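Local coordinates for putative 2,5-diketo-D-gluconic acid reductase B (Sinorhizobium meliloti, PDB 3UP8), which probably works as an NADPH-dependent aldo/keto reductase that reduces small carbonyl compounds such as methylglyoxal and 2,5-diketo-D-gluconate, at residues N161-A169 / K191-M201; V181-Q189 / V276-V287. One frame throughout, in Å; residues are numbered along the deposited sequence.

Contact 1: N161-A169 / K191-M201; sequences NTTQMEEAA and KVLQTARRLGM
E166 OE2 meets R198 NH2 at 3.1 Å, a salt bridge along the outer margin of two nearly parallel helices. The oxygen arrives at the edge of the guanidinium, near its plane, and the pairing runs through NH2, with the carboxylate plane turned 68° from that of the guanidinium; L199 CG lies over one guanidinium face.

Below the salt bridge the contact illustrates how one long apolar side chain can key two helices together. M165, a selenomethionine, is a knob in the hole formed by V192, T195, A196 and L199. Its chain runs extended through chi2 and then bends at SE (chi3 67°), which tucks CE against the backbone of the opposite helix, 3.4 Å from A196 N, while SE rests 4.0 Å from V192 CG1. M201, also a selenomethionine, whose backbone N closes the Schellman motif around G200 by bonding A196 O, brings its selenium to M165 CE at 3.7 Å.

Near the helix starts, T162 CG2 packs 3.2 Å from T195 OG1, whose hydroxyl donates weakly to K191 O; T162 OG1 instead bonds D297 of the C-terminal tail.

The axes of the two helix segments approach to 9.9 Å and cross at 15°, as neighbours on the outside of the barrel. Inward, M165 touches N179 of strand 176-182 and V192 reaches L203 of strand 202-206, while along the helical layer A168 packs on I140 of helix 136-148.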
loop_
_atom_site.group_PDB
_atom_site.type_symbol
_atom_site.label_atom_id
_atom_site.label_comp_id
_atom_site.label_asym_id
_atom_site.label_seq_id
_atom_site.Cartn_x
_atom_site.Cartn_y
_atom_site.Cartn_z
ATOM N N ASN A 161 2.658 -5.539 -13.646
ATOM C CA ASN A 161 2.502 -6.979 -13.806
ATOM C C ASN A 161 3.855 -7.660 -13.569
ATOM O O ASN A 161 4.861 -6.963 -13.339
ATOM C CB ASN A 161 1.875 -7.308 -15.173
ATOM C CG ASN A 161 2.780 -6.966 -16.346
ATOM O OD1 ASN A 161 3.986 -6.791 -16.189
ATOM N ND2 ASN A 161 2.192 -6.881 -17.540
ATOM N N THR A 162 3.900 -9.000 -13.611
ATOM C CA THR A 162 5.132 -9.726 -13.273
ATOM C C THR A 162 6.281 -9.405 -14.230
ATOM O O THR A 162 7.437 -9.306 -13.821
ATOM C CB THR A 162 4.928 -11.282 -13.156
ATOM O OG1 THR A 162 4.399 -11.779 -14.378
ATOM C CG2 THR A 162 3.929 -11.620 -12.062
ATOM N N THR A 163 5.946 -9.221 -15.504
ATOM C CA THR A 163 6.934 -8.891 -16.515
ATOM C C THR A 163 7.591 -7.553 -16.165
ATOM O O THR A 163 8.810 -7.412 -16.236
ATOM C CB THR A 163 6.288 -8.825 -17.919
ATOM O OG1 THR A 163 5.661 -10.086 -18.188
ATOM C CG2 THR A 163 7.354 -8.577 -18.977
ATOM N N GLN A 164 6.772 -6.590 -15.744
ATOM C CA GLN A 164 7.267 -5.255 -15.411
ATOM C C GLN A 164 8.011 -5.219 -14.078
ATOM O O GLN A 164 8.911 -4.391 -13.882
ATOM C CB GLN A 164 6.113 -4.261 -15.432
ATOM C CG GLN A 164 5.451 -4.162 -16.813
ATOM C CD GLN A 164 4.082 -3.523 -16.770
ATOM O OE1 GLN A 164 3.363 -3.585 -15.762
ATOM N NE2 GLN A 164 3.705 -2.896 -17.868
HETATM N N MSE A 165 7.618 -6.103 -13.164
HETATM C CA MSE A 165 8.292 -6.242 -11.890
HETATM C C MSE A 165 9.719 -6.712 -12.151
HETATM O O MSE A 165 10.674 -6.149 -11.610
HETATM C CB MSE A 165 7.563 -7.249 -10.986
HETATM C CG MSE A 165 6.196 -6.749 -10.478
HETATM SE SE MSE A 165 5.138 -8.223 -9.719
HETATM C CE MSE A 165 6.241 -8.574 -8.194
ATOM N N GLU A 166 9.852 -7.730 -13.005
ATOM C CA GLU A 166 11.162 -8.280 -13.344
ATOM C C GLU A 166 11.997 -7.206 -14.022
ATOM O O GLU A 166 13.176 -7.051 -13.699
ATOM C CB GLU A 166 11.026 -9.541 -14.214
ATOM C CG GLU A 166 10.540 -10.764 -13.415
ATOM C CD GLU A 166 9.885 -11.862 -14.272
ATOM O OE1 GLU A 166 10.077 -11.889 -15.519
ATOM O OE2 GLU A 166 9.165 -12.709 -13.683
ATOM N N GLU A 167 11.375 -6.454 -14.934
ATOM C CA GLU A 167 12.066 -5.373 -15.640
ATOM C C GLU A 167 12.519 -4.278 -14.669
ATOM O O GLU A 167 13.660 -3.847 -14.721
ATOM C CB GLU A 167 11.207 -4.778 -16.776
ATOM C CG GLU A 167 11.845 -3.544 -17.443
ATOM C CD GLU A 167 11.006 -2.921 -18.554
ATOM O OE1 GLU A 167 9.768 -2.803 -18.410
ATOM O OE2 GLU A 167 11.602 -2.518 -19.575
ATOM N N ALA A 168 11.627 -3.846 -13.781
ATOM C CA ALA A 168 12.000 -2.834 -12.776
ATOM C C ALA A 168 13.169 -3.263 -11.887
ATOM O O ALA A 168 14.119 -2.504 -11.699
ATOM C CB ALA A 168 10.780 -2.409 -11.944
ATOM N N ALA A 169 13.123 -4.489 -11.370
ATOM C CA ALA A 169 14.213 -5.029 -10.553
ATOM C C ALA A 169 15.538 -5.075 -11.326
ATOM O O ALA A 169 16.599 -4.747 -10.784
ATOM C CB ALA A 169 13.837 -6.439 -10.018
ATOM N N LYS A 191 0.342 -15.216 -9.153
ATOM C CA LYS A 191 1.541 -14.980 -9.970
ATOM C C LYS A 191 2.340 -13.769 -9.457
ATOM O O LYS A 191 3.552 -13.844 -9.296
ATOM C CB LYS A 191 1.193 -14.784 -11.452
ATOM C CG LYS A 191 0.740 -16.041 -12.200
ATOM C CD LYS A 191 0.630 -15.726 -13.713
ATOM C CE LYS A 191 -0.180 -16.792 -14.467
ATOM N NZ LYS A 191 -0.357 -16.446 -15.917
ATOM N N VAL A 192 1.648 -12.670 -9.178
ATOM C CA VAL A 192 2.301 -11.482 -8.626
ATOM C C VAL A 192 3.038 -11.782 -7.309
ATOM O O VAL A 192 4.193 -11.381 -7.130
ATOM C CB VAL A 192 1.296 -10.304 -8.495
ATOM C CG1 VAL A 192 1.849 -9.192 -7.612
ATOM C CG2 VAL A 192 0.938 -9.763 -9.903
ATOM N N LEU A 193 2.383 -12.502 -6.395
ATOM C CA LEU A 193 3.014 -12.870 -5.123
ATOM C C LEU A 193 4.259 -13.716 -5.311
ATOM O O LEU A 193 5.271 -13.518 -4.624
ATOM C CB LEU A 193 2.038 -13.638 -4.229
ATOM C CG LEU A 193 1.260 -12.879 -3.169
ATOM C CD1 LEU A 193 0.186 -13.816 -2.591
ATOM C CD2 LEU A 193 2.188 -12.334 -2.077
ATOM N N GLN A 194 4.176 -14.677 -6.227
ATOM C CA GLN A 194 5.283 -15.593 -6.473
ATOM C C GLN A 194 6.477 -14.836 -7.044
ATOM O O GLN A 194 7.611 -15.070 -6.638
ATOM C CB GLN A 194 4.849 -16.763 -7.378
ATOM C CG GLN A 194 3.730 -17.623 -6.713
ATOM C CD GLN A 194 3.317 -18.870 -7.506
ATOM O OE1 GLN A 194 3.245 -18.849 -8.740
ATOM N NE2 GLN A 194 3.009 -19.951 -6.789
ATOM N N THR A 195 6.214 -13.917 -7.967
ATOM C CA THR A 195 7.279 -13.076 -8.530
ATOM C C THR A 195 7.853 -12.158 -7.454
ATOM O O THR A 195 9.064 -12.031 -7.334
ATOM C CB THR A 195 6.781 -12.273 -9.746
ATOM O OG1 THR A 195 6.402 -13.179 -10.781
ATOM C CG2 THR A 195 7.850 -11.338 -10.290
ATOM N N ALA A 196 6.985 -11.536 -6.657
ATOM C CA ALA A 196 7.457 -10.682 -5.556
ATOM C C ALA A 196 8.455 -11.413 -4.671
ATOM O O ALA A 196 9.551 -10.917 -4.416
ATOM C CB ALA A 196 6.284 -10.163 -4.732
ATOM N N ARG A 197 8.074 -12.598 -4.208
ATOM C CA ARG A 197 8.911 -13.397 -3.320
ATOM C C ARG A 197 10.253 -13.822 -3.947
ATOM O O ARG A 197 11.290 -13.794 -3.279
ATOM C CB ARG A 197 8.123 -14.605 -2.796
ATOM C CG ARG A 197 7.079 -14.213 -1.749
ATOM C CD ARG A 197 6.086 -15.329 -1.493
ATOM N NE ARG A 197 5.062 -14.938 -0.519
ATOM C CZ ARG A 197 3.822 -15.423 -0.517
ATOM N NH1 ARG A 197 3.464 -16.302 -1.442
ATOM N NH2 ARG A 197 2.936 -15.024 0.390
ATOM N N ARG A 198 10.236 -14.186 -5.224
ATOM C CA ARG A 198 11.483 -14.462 -5.949
ATOM C C ARG A 198 12.393 -13.228 -6.027
ATOM O O ARG A 198 13.611 -13.335 -5.853
ATOM C CB ARG A 198 11.191 -15.001 -7.347
ATOM C CG ARG A 198 12.445 -15.459 -8.108
ATOM C CD ARG A 198 12.141 -16.031 -9.496
ATOM N NE ARG A 198 11.528 -15.050 -10.398
ATOM C CZ ARG A 198 12.195 -14.094 -11.047
ATOM N NH1 ARG A 198 13.516 -13.959 -10.902
ATOM N NH2 ARG A 198 11.537 -13.265 -11.840
ATOM N N LEU A 199 11.799 -12.058 -6.254
ATOM C CA LEU A 199 12.579 -10.829 -6.401
ATOM C C LEU A 199 12.886 -10.153 -5.060
ATOM O O LEU A 199 13.667 -9.207 -4.996
ATOM C CB LEU A 199 11.891 -9.859 -7.374
ATOM C CG LEU A 199 11.688 -10.357 -8.810
ATOM C CD1 LEU A 199 10.752 -9.439 -9.583
ATOM C CD2 LEU A 199 13.025 -10.500 -9.563
ATOM N N GLY A 200 12.284 -10.658 -3.987
ATOM C CA GLY A 200 12.538 -10.123 -2.654
ATOM C C GLY A 200 11.725 -8.892 -2.314
ATOM O O GLY A 200 11.966 -8.252 -1.292
HETATM N N MSE A 201 10.763 -8.535 -3.159
HETATM C CA MSE A 201 9.906 -7.410 -2.820
HETATM C C MSE A 201 8.645 -7.883 -2.098
HETATM O O MSE A 201 8.315 -9.059 -2.145
HETATM C CB MSE A 201 9.577 -6.569 -4.045
HETATM C CG MSE A 201 8.706 -7.228 -5.078
HETATM SE SE MSE A 201 8.580 -6.109 -6.701
HETATM C CE MSE A 201 10.344 -6.385 -7.414
#

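Contact 2: V181-Q189 / V276-V287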
loop_
_atom_site.group_PDB
_atom_site.type_symbol
_atom_site.label_atom_id
_atom_site.label_comp_id
_atom_site.label_asym_id
_atom_site.label_seq_id
_atom_site.Cartn_x
_atom_site.Cartn_y
_atom_site.Cartn_z
ATOM N N VAL A 181 -0.518 -3.075 -5.281
ATOM C CA VAL A 181 -1.550 -3.551 -6.195
ATOM C C VAL A 181 -2.876 -3.765 -5.461
ATOM O O VAL A 181 -2.908 -3.905 -4.236
ATOM C CB VAL A 181 -1.156 -4.895 -6.850
ATOM C CG1 VAL A 181 0.111 -4.739 -7.724
ATOM C CG2 VAL A 181 -0.970 -6.003 -5.797
ATOM N N GLU A 182 -3.964 -3.763 -6.232
ATOM C CA GLU A 182 -5.287 -4.148 -5.725
ATOM C C GLU A 182 -5.216 -5.596 -5.266
ATOM O O GLU A 182 -4.770 -6.452 -6.009
ATOM C CB GLU A 182 -6.317 -4.035 -6.846
ATOM C CG GLU A 182 -7.714 -4.385 -6.418
ATOM C CD GLU A 182 -8.726 -4.211 -7.525
ATOM O OE1 GLU A 182 -8.452 -3.466 -8.485
ATOM O OE2 GLU A 182 -9.803 -4.827 -7.420
ATOM N N TYR A 183 -5.629 -5.867 -4.033
ATOM C CA TYR A 183 -5.603 -7.240 -3.527
ATOM C C TYR A 183 -6.655 -7.387 -2.429
ATOM O O TYR A 183 -6.654 -6.649 -1.444
ATOM C CB TYR A 183 -4.201 -7.604 -3.019
ATOM C CG TYR A 183 -3.973 -9.081 -2.746
ATOM C CD1 TYR A 183 -4.705 -10.069 -3.409
ATOM C CD2 TYR A 183 -3.004 -9.486 -1.819
ATOM C CE1 TYR A 183 -4.482 -11.438 -3.146
ATOM C CE2 TYR A 183 -2.767 -10.842 -1.557
ATOM C CZ TYR A 183 -3.503 -11.801 -2.224
ATOM O OH TYR A 183 -3.250 -13.125 -1.932
ATOM N N HIS A 184 -7.565 -8.331 -2.650
ATOM C CA HIS A 184 -8.686 -8.612 -1.756
ATOM C C HIS A 184 -9.144 -10.027 -2.118
ATOM O O HIS A 184 -8.659 -10.596 -3.098
ATOM C CB HIS A 184 -9.812 -7.592 -1.958
ATOM C CG HIS A 184 -10.173 -7.363 -3.395
ATOM N ND1 HIS A 184 -10.884 -8.279 -4.145
ATOM C CD2 HIS A 184 -9.930 -6.313 -4.217
ATOM C CE1 HIS A 184 -11.040 -7.813 -5.372
ATOM N NE2 HIS A 184 -10.474 -6.619 -5.442
ATOM N N PRO A 185 -10.064 -10.612 -1.333
ATOM C CA PRO A 185 -10.411 -12.023 -1.585
ATOM C C PRO A 185 -10.923 -12.342 -3.006
ATOM O O PRO A 185 -10.774 -13.481 -3.470
ATOM C CB PRO A 185 -11.493 -12.294 -0.541
ATOM C CG PRO A 185 -11.144 -11.351 0.597
ATOM C CD PRO A 185 -10.688 -10.097 -0.099
ATOM N N TYR A 186 -11.490 -11.351 -3.699
ATOM C CA TYR A 186 -12.077 -11.585 -5.034
ATOM C C TYR A 186 -11.101 -11.469 -6.207
ATOM O O TYR A 186 -11.456 -11.775 -7.355
ATOM C CB TYR A 186 -13.323 -10.706 -5.221
ATOM C CG TYR A 186 -14.215 -10.801 -4.009
ATOM C CD1 TYR A 186 -14.971 -11.956 -3.754
ATOM C CD2 TYR A 186 -14.268 -9.758 -3.088
ATOM C CE1 TYR A 186 -15.769 -12.048 -2.602
ATOM C CE2 TYR A 186 -15.038 -9.839 -1.956
ATOM C CZ TYR A 186 -15.790 -10.974 -1.714
ATOM O OH TYR A 186 -16.546 -10.995 -0.579
ATOM N N LEU A 187 -9.868 -11.041 -5.926
ATOM C CA LEU A 187 -8.856 -10.930 -6.979
ATOM C C LEU A 187 -7.636 -11.773 -6.651
ATOM O O LEU A 187 -6.893 -11.456 -5.724
ATOM C CB LEU A 187 -8.458 -9.467 -7.211
ATOM C CG LEU A 187 -7.393 -9.213 -8.288
ATOM C CD1 LEU A 187 -7.856 -9.733 -9.669
ATOM C CD2 LEU A 187 -7.096 -7.715 -8.343
ATOM N N ASP A 188 -7.436 -12.835 -7.429
ATOM C CA ASP A 188 -6.269 -13.711 -7.285
ATOM C C ASP A 188 -4.968 -12.966 -7.619
ATOM O O ASP A 188 -4.879 -12.291 -8.652
ATOM C CB ASP A 188 -6.396 -14.931 -8.201
ATOM C CG ASP A 188 -5.178 -15.847 -8.127
ATOM O OD1 ASP A 188 -4.671 -16.110 -7.014
ATOM O OD2 ASP A 188 -4.717 -16.301 -9.190
ATOM N N GLN A 189 -3.974 -13.088 -6.744
ATOM C CA GLN A 189 -2.655 -12.495 -7.006
ATOM C C GLN A 189 -1.523 -13.508 -6.889
ATOM O O GLN A 189 -0.385 -13.156 -6.549
ATOM C CB GLN A 189 -2.404 -11.265 -6.104
ATOM C CG GLN A 189 -3.283 -10.063 -6.446
ATOM C CD GLN A 189 -2.861 -9.325 -7.711
ATOM O OE1 GLN A 189 -2.144 -9.860 -8.567
ATOM N NE2 GLN A 189 -3.302 -8.077 -7.831
ATOM N N VAL A 276 -11.061 -18.543 2.146
ATOM C CA VAL A 276 -11.073 -17.149 1.684
ATOM C C VAL A 276 -10.428 -17.059 0.305
ATOM O O VAL A 276 -10.904 -16.320 -0.557
ATOM C CB VAL A 276 -10.427 -16.183 2.690
ATOM C CG1 VAL A 276 -10.339 -14.783 2.106
ATOM C CG2 VAL A 276 -11.252 -16.130 3.952
ATOM N N ARG A 277 -9.375 -17.845 0.092
ATOM C CA ARG A 277 -8.682 -17.920 -1.194
ATOM C C ARG A 277 -9.608 -18.371 -2.345
ATOM O O ARG A 277 -9.441 -17.931 -3.499
ATOM C CB ARG A 277 -7.460 -18.840 -1.072
ATOM C CG ARG A 277 -6.465 -18.758 -2.231
ATOM C CD ARG A 277 -5.573 -20.002 -2.288
ATOM N NE ARG A 277 -5.239 -20.390 -3.670
ATOM C CZ ARG A 277 -6.034 -21.091 -4.490
ATOM N NH1 ARG A 277 -7.241 -21.498 -4.098
ATOM N NH2 ARG A 277 -5.627 -21.380 -5.723
ATOM N N GLU A 278 -10.580 -19.230 -2.022
ATOM C CA GLU A 278 -11.568 -19.735 -2.997
ATOM C C GLU A 278 -12.533 -18.677 -3.545
ATOM O O GLU A 278 -13.239 -18.930 -4.524
ATOM C CB GLU A 278 -12.409 -20.875 -2.397
ATOM C CG GLU A 278 -11.643 -22.134 -2.012
ATOM C CD GLU A 278 -10.906 -22.795 -3.178
ATOM O OE1 GLU A 278 -11.257 -22.542 -4.361
ATOM O OE2 GLU A 278 -9.973 -23.586 -2.894
ATOM N N LEU A 279 -12.582 -17.514 -2.899
ATOM C CA LEU A 279 -13.472 -16.434 -3.315
ATOM C C LEU A 279 -13.039 -15.702 -4.591
ATOM O O LEU A 279 -13.799 -14.889 -5.104
ATOM C CB LEU A 279 -13.685 -15.431 -2.170
ATOM C CG LEU A 279 -14.408 -15.946 -0.923
ATOM C CD1 LEU A 279 -14.430 -14.872 0.167
ATOM C CD2 LEU A 279 -15.822 -16.425 -1.263
ATOM N N ALA A 280 -11.841 -15.990 -5.101
ATOM C CA ALA A 280 -11.311 -15.292 -6.280
ATOM C C ALA A 280 -12.196 -15.497 -7.518
ATOM O O ALA A 280 -12.665 -16.610 -7.785
ATOM C CB ALA A 280 -9.875 -15.704 -6.561
ATOM N N ARG A 281 -12.433 -14.404 -8.246
ATOM C CA ARG A 281 -13.315 -14.387 -9.413
ATOM C C ARG A 281 -12.555 -13.807 -10.606
ATOM O O ARG A 281 -11.785 -12.849 -10.441
ATOM C CB ARG A 281 -14.552 -13.515 -9.150
ATOM C CG ARG A 281 -15.461 -13.922 -7.978
ATOM C CD ARG A 281 -16.332 -15.140 -8.306
ATOM N NE ARG A 281 -17.071 -14.977 -9.565
ATOM C CZ ARG A 281 -17.295 -15.958 -10.438
ATOM N NH1 ARG A 281 -16.847 -17.187 -10.199
ATOM N NH2 ARG A 281 -17.961 -15.711 -11.560
ATOM N N PRO A 282 -12.775 -14.366 -11.815
ATOM C CA PRO A 282 -12.101 -13.814 -13.001
ATOM C C PRO A 282 -12.475 -12.347 -13.265
ATOM O O PRO A 282 -11.743 -11.636 -13.945
ATOM C CB PRO A 282 -12.576 -14.726 -14.142
ATOM C CG PRO A 282 -13.872 -15.322 -13.644
ATOM C CD PRO A 282 -13.717 -15.456 -12.157
ATOM N N ASN A 283 -13.585 -11.888 -12.707
ATOM C CA ASN A 283 -13.970 -10.489 -12.866
ATOM C C ASN A 283 -13.869 -9.697 -11.563
ATOM O O ASN A 283 -14.608 -8.737 -11.354
ATOM C CB ASN A 283 -15.376 -10.380 -13.471
ATOM C CG ASN A 283 -16.465 -10.831 -12.507
ATOM O OD1 ASN A 283 -16.286 -11.788 -11.740
ATOM N ND2 ASN A 283 -17.603 -10.128 -12.532
ATOM N N GLY A 284 -12.941 -10.089 -10.696
ATOM C CA GLY A 284 -12.849 -9.489 -9.375
ATOM C C GLY A 284 -12.130 -8.146 -9.321
ATOM O O GLY A 284 -12.291 -7.404 -8.361
ATOM N N ARG A 285 -11.344 -7.829 -10.350
ATOM C CA ARG A 285 -10.584 -6.569 -10.382
ATOM C C ARG A 285 -11.503 -5.367 -10.509
ATOM O O ARG A 285 -12.404 -5.344 -11.364
ATOM C CB ARG A 285 -9.580 -6.563 -11.530
ATOM C CG ARG A 285 -8.652 -5.352 -11.500
ATOM C CD ARG A 285 -7.715 -5.368 -12.684
ATOM N NE ARG A 285 -6.908 -6.584 -12.745
ATOM C CZ ARG A 285 -5.826 -6.815 -12.000
ATOM N NH1 ARG A 285 -5.406 -5.904 -11.119
ATOM N NH2 ARG A 285 -5.160 -7.964 -12.141
ATOM N N ILE A 286 -11.259 -4.374 -9.656
ATOM C CA ILE A 286 -12.053 -3.149 -9.595
ATOM C C ILE A 286 -11.397 -2.006 -10.375
ATOM O O ILE A 286 -12.072 -1.293 -11.113
ATOM C CB ILE A 286 -12.263 -2.705 -8.123
ATOM C CG1 ILE A 286 -12.998 -3.793 -7.331
ATOM C CG2 ILE A 286 -13.017 -1.346 -8.035
ATOM C CD1 ILE A 286 -12.892 -3.613 -5.817
ATOM N N VAL A 287 -10.081 -1.840 -10.214
ATOM C CA VAL A 287 -9.368 -0.690 -10.789
ATOM C C VAL A 287 -8.618 -1.097 -12.063
ATOM O O VAL A 287 -7.692 -1.898 -12.015
ATOM C CB VAL A 287 -8.380 -0.067 -9.745
ATOM C CG1 VAL A 287 -7.715 1.194 -10.295
ATOM C CG2 VAL A 287 -9.112 0.259 -8.435
HETATM O O HOH W 1 -6.236 -3.236 -10.211
HETATM O O HOH W 2 -9.117 -13.442 -9.742
HETATM O O HOH W 3 -2.741 -9.201 -11.202
HETATM O O HOH W 4 -2.670 -6.093 -9.748
#
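E182, at the C-terminal end of a strand of the (beta/alpha)8 barrel, holds the incoming C-terminal segment by its backbone. OE2 accepts from I286 N at 2.7 Å on its syn lone pair and OE1 takes V287 N at 2.9 Å, so that the two oxygens accept from consecutive amides. V287 brings the contact near the predicted active site, its side chain about 9 Å from that of Y70, the predicted proton donor. The anti lone pair of OE2 receives H184 NE2, with that oxygen close to the imidazole plane, which helps fix the carboxylate's rotation. A glutamine here has one carboxylate oxygen fewer and would probably leave an amide of I286 or V287, or the imidazole, without its mate.

H184 also turns its ring edge to G284 O, with CE1 3.3 Å away. P185 CB then packs 3.8 Å from V276 CG1, beside L279. Y186 lies alongside L279, its hydroxyl bonded to D217, while its carbonyl serves the backbone: R281 N donates to Y186 O at 2.9 Å from well above the carbonyl plane, and G284 CA makes a nearly linear C-H...O contact. A CB at G284 would collide with that same oxygen.

L187 CD2 sits over one face of the R285 guanidinium, near its rim. D188 N reaches R281 O through a water. Finally Q189 NE2 bonds E182 O at 2.8 Å, and two waters at the guanidinium edge link its amide to R285, one through OE1 to NH2, the other through NE2 to NH1.

How the contacts relate
The two contacts share a neighbourhood: strand 176-182, whose end opens the first side of contact 2, lies in sequence between the two helices of contact 1. Yet they illustrate two ways of joining parts of a barrel. Contact 1 sets helix against helix on the outer wall, with an apolar centre around selenomethionine and charge confined to its margin. Contact 2 joins a strand end and its following loop to a chain segment lacking regular structure for most of its length; there buried carboxylate and carbonyl acceptors and bridging waters do much of the work. Each is about as far from the chain's centre and partly buried, but only contact 2 approaches the predicted catalytic residues. They touch where L193 CD1 packs 3.6 Å from Y183 OH.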